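Local coordinates for protein leucine aminopeptidase (Fimbriiglobus ruber, PDB 7D1B) that probably works as a zinc-dependent glutaminyl cyclase of the M28 peptidase family, closing N-terminal glutamine into pyroglutamate, at residues I126-H130 and V230-L234; Y226-L231 and I295-D299. Residue numbers count along the deposited sequence, not the author numbering.

Overall arrangement
Both contacts are parallel strand pairings in one mixed sheet, and they share strand 225-232, which lies between strand 123-130 (contact 1) and the edge strand 297-300 (contact 2). Val230 and Leu231 take part in both, and the two centres are about 9 Å apart. The contacts also touch directly: the CB atoms of Ile126 and Ala229 lie 3.7 Å apart, and Ile126 N is 2.9 Å from Gly228 O, a probable hydrogen bond. Contact 1, near the centre of the molecule, runs toward the zinc site of Asp155, Glu188 and His309, with the side chain of His130 about 5 Å from the metal; in contact 2 the Asp299 side chain stays about 10 Å from the zinc ion.

Contact 1: I126-H130 and V230-L234; sequences IVCSH and VLLDL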
loop_
_atom_site.group_PDB
_atom_site.type_symbol
_atom_site.label_atom_id
_atom_site.label_comp_id
_atom_site.label_asym_id
_atom_site.label_seq_id
_atom_site.Cartn_x
_atom_site.Cartn_y
_atom_site.Cartn_z
ATOM N N ILE A 126 -7.914 7.317 1.570
ATOM C CA ILE A 126 -7.453 5.943 1.441
ATOM C C ILE A 126 -5.982 5.860 1.826
ATOM O O ILE A 126 -5.170 6.673 1.372
ATOM C CB ILE A 126 -7.630 5.455 -0.011
ATOM C CG1 ILE A 126 -9.119 5.351 -0.363
ATOM C CG2 ILE A 126 -6.880 4.142 -0.232
ATOM C CD1 ILE A 126 -9.377 5.301 -1.844
ATOM N N VAL A 127 -5.638 4.849 2.622
ATOM C CA VAL A 127 -4.266 4.371 2.767
ATOM C C VAL A 127 -4.280 2.994 2.143
ATOM O O VAL A 127 -5.100 2.153 2.532
ATOM C CB VAL A 127 -3.840 4.303 4.248
ATOM C CG1 VAL A 127 -2.449 3.689 4.352
ATOM C CG2 VAL A 127 -3.903 5.680 4.907
ATOM N N CYS A 128 -3.403 2.749 1.164
ATOM C CA CYS A 128 -3.524 1.512 0.398
ATOM C C CYS A 128 -2.162 0.868 0.161
ATOM O O CYS A 128 -1.104 1.490 0.308
ATOM C CB CYS A 128 -4.339 1.716 -0.901
ATOM S SG CYS A 128 -3.661 2.892 -2.066
ATOM N N SER A 129 -2.227 -0.399 -0.244
ATOM C CA SER A 129 -1.051 -1.218 -0.516
ATOM C C SER A 129 -1.560 -2.421 -1.286
ATOM O O SER A 129 -2.698 -2.829 -1.084
ATOM C CB SER A 129 -0.449 -1.703 0.808
ATOM O OG SER A 129 0.681 -2.523 0.608
ATOM N N HIS A 130 -0.708 -3.027 -2.120
ATOM C CA HIS A 130 -1.063 -4.367 -2.584
ATOM C C HIS A 130 -0.728 -5.377 -1.492
ATOM O O HIS A 130 0.011 -5.076 -0.548
ATOM C CB HIS A 130 -0.451 -4.712 -3.955
ATOM C CG HIS A 130 0.960 -5.233 -3.922
ATOM N ND1 HIS A 130 1.267 -6.545 -4.221
ATOM C CD2 HIS A 130 2.146 -4.608 -3.727
ATOM C CE1 HIS A 130 2.580 -6.709 -4.182
ATOM N NE2 HIS A 130 3.136 -5.550 -3.883
ATOM N N VAL A 230 -3.108 7.533 -0.478
ATOM C CA VAL A 230 -1.672 7.287 -0.403
ATOM C C VAL A 230 -1.442 5.800 -0.549
ATOM O O VAL A 230 -1.967 5.013 0.246
ATOM C CB VAL A 230 -1.043 7.829 0.894
ATOM C CG1 VAL A 230 0.405 7.391 0.962
ATOM C CG2 VAL A 230 -1.156 9.342 0.941
ATOM N N LEU A 231 -0.667 5.428 -1.566
ATOM C CA LEU A 231 -0.217 4.064 -1.794
ATOM C C LEU A 231 1.163 3.898 -1.176
ATOM O O LEU A 231 2.044 4.737 -1.374
ATOM C CB LEU A 231 -0.149 3.806 -3.300
ATOM C CG LEU A 231 0.484 2.476 -3.692
ATOM C CD1 LEU A 231 -0.377 1.291 -3.238
ATOM C CD2 LEU A 231 0.703 2.416 -5.195
ATOM N N LEU A 232 1.332 2.833 -0.417
ATOM C CA LEU A 232 2.619 2.495 0.189
ATOM C C LEU A 232 3.241 1.369 -0.623
ATOM O O LEU A 232 2.631 0.309 -0.749
ATOM C CB LEU A 232 2.366 1.976 1.598
ATOM C CG LEU A 232 1.703 2.973 2.550
ATOM C CD1 LEU A 232 1.299 2.248 3.837
ATOM C CD2 LEU A 232 2.619 4.169 2.818
ATOM N N ASP A 233 4.454 1.569 -1.142
ATOM C CA ASP A 233 5.101 0.499 -1.902
ATOM C C ASP A 233 6.620 0.674 -1.818
ATOM O O ASP A 233 7.116 1.769 -2.097
ATOM C CB ASP A 233 4.668 0.606 -3.371
ATOM C CG ASP A 233 4.877 -0.695 -4.151
ATOM O OD1 ASP A 233 5.309 -1.722 -3.559
ATOM O OD2 ASP A 233 4.605 -0.724 -5.387
ATOM N N LEU A 234 7.362 -0.366 -1.446
ATOM C CA LEU A 234 8.824 -0.302 -1.423
ATOM C C LEU A 234 9.308 0.893 -0.602
ATOM O O LEU A 234 10.123 1.701 -1.062
ATOM C CB LEU A 234 9.434 -0.280 -2.826
ATOM C CG LEU A 234 8.911 -1.279 -3.840
ATOM C CD1 LEU A 234 9.586 -1.021 -5.178
ATOM C CD2 LEU A 234 9.147 -2.690 -3.407
HETATM O O HOH W 1 3.494 -1.994 0.622
HETATM O O HOH W 2 1.828 -1.710 -2.504
#
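Cys128 lays its sulphur over the neighbouring strand, with SG 3.8 Å from CB of Leu231; both residues project from the same side of the sheet, where a small, only weakly polar thiol fits against a leucine. On the other side Val127 and Val230 are paired, and CG1 of Val127 meets CD1 of Leu232 at 4.0 Å. Beta-branched valines suit these extended positions, and helix 320-336 covers them through Leu330 and Trp333.

The backbones are joined by three hydrogen bonds in parallel register: Val230 N to Ile126 O (2.9 Å), Cys128 N to Val230 O (2.8 Å) and Leu232 N to Cys128 O (2.9 Å). Such parallel strands, with helices packed on the sheet, form the core of the alpha/beta fold of M28 zinc peptidases, whose metal site lies beyond the C-terminal ends of these strands.

There the direct bonding gives way to water. Water 1 donates to Ser129 OG and to Leu232 O, while water 2 accepts from His130 N and donates to the same carbonyl. Ser129 OG also donates to His130 O (2.9 Å). The imidazole of His130 is held by Asp132 at ND1 and by the zinc ligand Asp155 at NE2, placing this histidine in the second shell of the zinc, its side chain about 5 Å from the ion; OD1 of Asp233 approaches its ring edge, 4.3 Å from CD2.

Contact 2: Y226-L231 and I295-D299; sequences YTGAVL and IPAVD
Residues 228-231 and 297-299 are extended and run parallel, strand axes 4.7 Å apart at closest and 14° from exact alignment, with Ala229 opposite Ala297, Val230 opposite Val298 and Leu231 opposite Asp299; before them Thr227 leaves the extended form (phi/psi -102/-8). Ile295, still in the loop (chi1 m, chi2 t), reaches back with CD1 3.8 Å from Tyr226 CB and CG2 4.1 Å from Ala229 CB, packing on that methylene and methyl. Pro296, which has no NH to donate, sets CD 3.6 Å from Thr227 O and accepts Ala229 N at its own O (2.8 Å); Gly228 CA also approaches that oxygen, at 3.3 Å. At Ala297 the strand begins: its CB lies 3.9 Å from Ala229 CB, two methyls small enough to sit under Leu290 of helix 287-292. Val298 (chi1 t) turns to the other face, against helix 253-266; its N donates to Ala229 O (3.0 Å) and its O accepts Leu231 N (2.8 Å). Asp299 (chi1 t) returns to the alanine face, OD1 3.5 Å from CD2 of Leu231 (chi1 t, chi2 p) and OD2 close to Asp285 OD2, consistent with the carboxylic-acid hydrogen-bond network of M28 glutaminyl cyclases, whose three-layer alpha/beta/alpha sandwich likewise covers both sheet faces with helices.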
loop_
_atom_site.group_PDB
_atom_site.type_symbol
_atom_site.label_atom_id
_atom_site.label_comp_id
_atom_site.label_asym_id
_atom_site.label_seq_id
_atom_site.Cartn_x
_atom_site.Cartn_y
_atom_site.Cartn_z
ATOM N N TYR A 226 -14.127 10.093 -2.158
ATOM C CA TYR A 226 -12.717 9.928 -1.823
ATOM C C TYR A 226 -11.959 11.169 -2.266
ATOM O O TYR A 226 -11.955 11.510 -3.453
ATOM C CB TYR A 226 -12.143 8.692 -2.506
ATOM C CG TYR A 226 -12.510 7.391 -1.836
ATOM C CD1 TYR A 226 -12.178 7.169 -0.495
ATOM C CD2 TYR A 226 -13.133 6.367 -2.546
ATOM C CE1 TYR A 226 -12.503 5.981 0.137
ATOM C CE2 TYR A 226 -13.434 5.161 -1.929
ATOM C CZ TYR A 226 -13.109 4.970 -0.587
ATOM O OH TYR A 226 -13.419 3.784 0.027
ATOM N N THR A 227 -11.297 11.836 -1.330
ATOM C CA THR A 227 -10.604 13.077 -1.636
ATOM C C THR A 227 -9.097 12.904 -1.772
ATOM O O THR A 227 -8.416 13.848 -2.197
ATOM C CB THR A 227 -10.926 14.140 -0.587
ATOM O OG1 THR A 227 -10.611 13.605 0.696
ATOM C CG2 THR A 227 -12.423 14.509 -0.637
ATOM N N GLY A 228 -8.558 11.734 -1.454
ATOM C CA GLY A 228 -7.134 11.513 -1.604
ATOM C C GLY A 228 -6.799 10.093 -1.212
ATOM O O GLY A 228 -7.513 9.453 -0.421
ATOM N N ALA A 229 -5.666 9.621 -1.747
ATOM C CA ALA A 229 -5.179 8.278 -1.475
ATOM C C ALA A 229 -3.665 8.289 -1.423
ATOM O O ALA A 229 -3.021 8.939 -2.246
ATOM C CB ALA A 229 -5.633 7.296 -2.551
ATOM N N VAL A 230 -3.108 7.533 -0.478
ATOM C CA VAL A 230 -1.672 7.287 -0.403
ATOM C C VAL A 230 -1.442 5.800 -0.549
ATOM O O VAL A 230 -1.967 5.013 0.246
ATOM C CB VAL A 230 -1.043 7.829 0.894
ATOM C CG1 VAL A 230 0.405 7.391 0.962
ATOM C CG2 VAL A 230 -1.156 9.342 0.941
ATOM N N LEU A 231 -0.667 5.428 -1.566
ATOM C CA LEU A 231 -0.217 4.064 -1.794
ATOM C C LEU A 231 1.163 3.898 -1.176
ATOM O O LEU A 231 2.044 4.737 -1.374
ATOM C CB LEU A 231 -0.149 3.806 -3.300
ATOM C CG LEU A 231 0.484 2.476 -3.692
ATOM C CD1 LEU A 231 -0.377 1.291 -3.238
ATOM C CD2 LEU A 231 0.703 2.416 -5.195
ATOM N N ILE A 295 -9.456 10.281 -8.068
ATOM C CA ILE A 295 -8.999 10.331 -6.683
ATOM C C ILE A 295 -7.525 10.723 -6.710
ATOM O O ILE A 295 -6.692 9.915 -7.155
ATOM C CB ILE A 295 -9.173 8.976 -5.981
ATOM C CG1 ILE A 295 -10.618 8.456 -6.085
ATOM C CG2 ILE A 295 -8.685 9.079 -4.533
ATOM C CD1 ILE A 295 -10.759 7.003 -5.653
ATOM N N PRO A 296 -7.150 11.917 -6.246
ATOM C CA PRO A 296 -5.719 12.254 -6.206
ATOM C C PRO A 296 -4.982 11.196 -5.399
ATOM O O PRO A 296 -5.368 10.886 -4.270
ATOM C CB PRO A 296 -5.700 13.617 -5.514
ATOM C CG PRO A 296 -7.089 14.196 -5.715
ATOM C CD PRO A 296 -8.002 12.996 -5.706
ATOM N N ALA A 297 -3.938 10.610 -5.993
ATOM C CA ALA A 297 -3.295 9.451 -5.384
ATOM C C ALA A 297 -1.785 9.524 -5.572
ATOM O O ALA A 297 -1.280 9.682 -6.695
ATOM C CB ALA A 297 -3.844 8.139 -5.945
ATOM N N VAL A 298 -1.072 9.383 -4.455
ATOM C CA VAL A 298 0.385 9.490 -4.411
ATOM C C VAL A 298 0.977 8.139 -4.057
ATOM O O VAL A 298 0.510 7.474 -3.127
ATOM C CB VAL A 298 0.807 10.547 -3.372
ATOM C CG1 VAL A 298 2.302 10.502 -3.096
ATOM C CG2 VAL A 298 0.338 11.912 -3.810
ATOM N N ASP A 299 2.052 7.778 -4.758
ATOM C CA ASP A 299 2.834 6.580 -4.462
ATOM C C ASP A 299 4.007 6.975 -3.574
ATOM O O ASP A 299 4.861 7.769 -3.983
ATOM C CB ASP A 299 3.319 5.960 -5.772
ATOM C CG ASP A 299 3.764 4.520 -5.632
ATOM O OD1 ASP A 299 3.766 3.954 -4.516
ATOM O OD2 ASP A 299 4.096 3.946 -6.711
#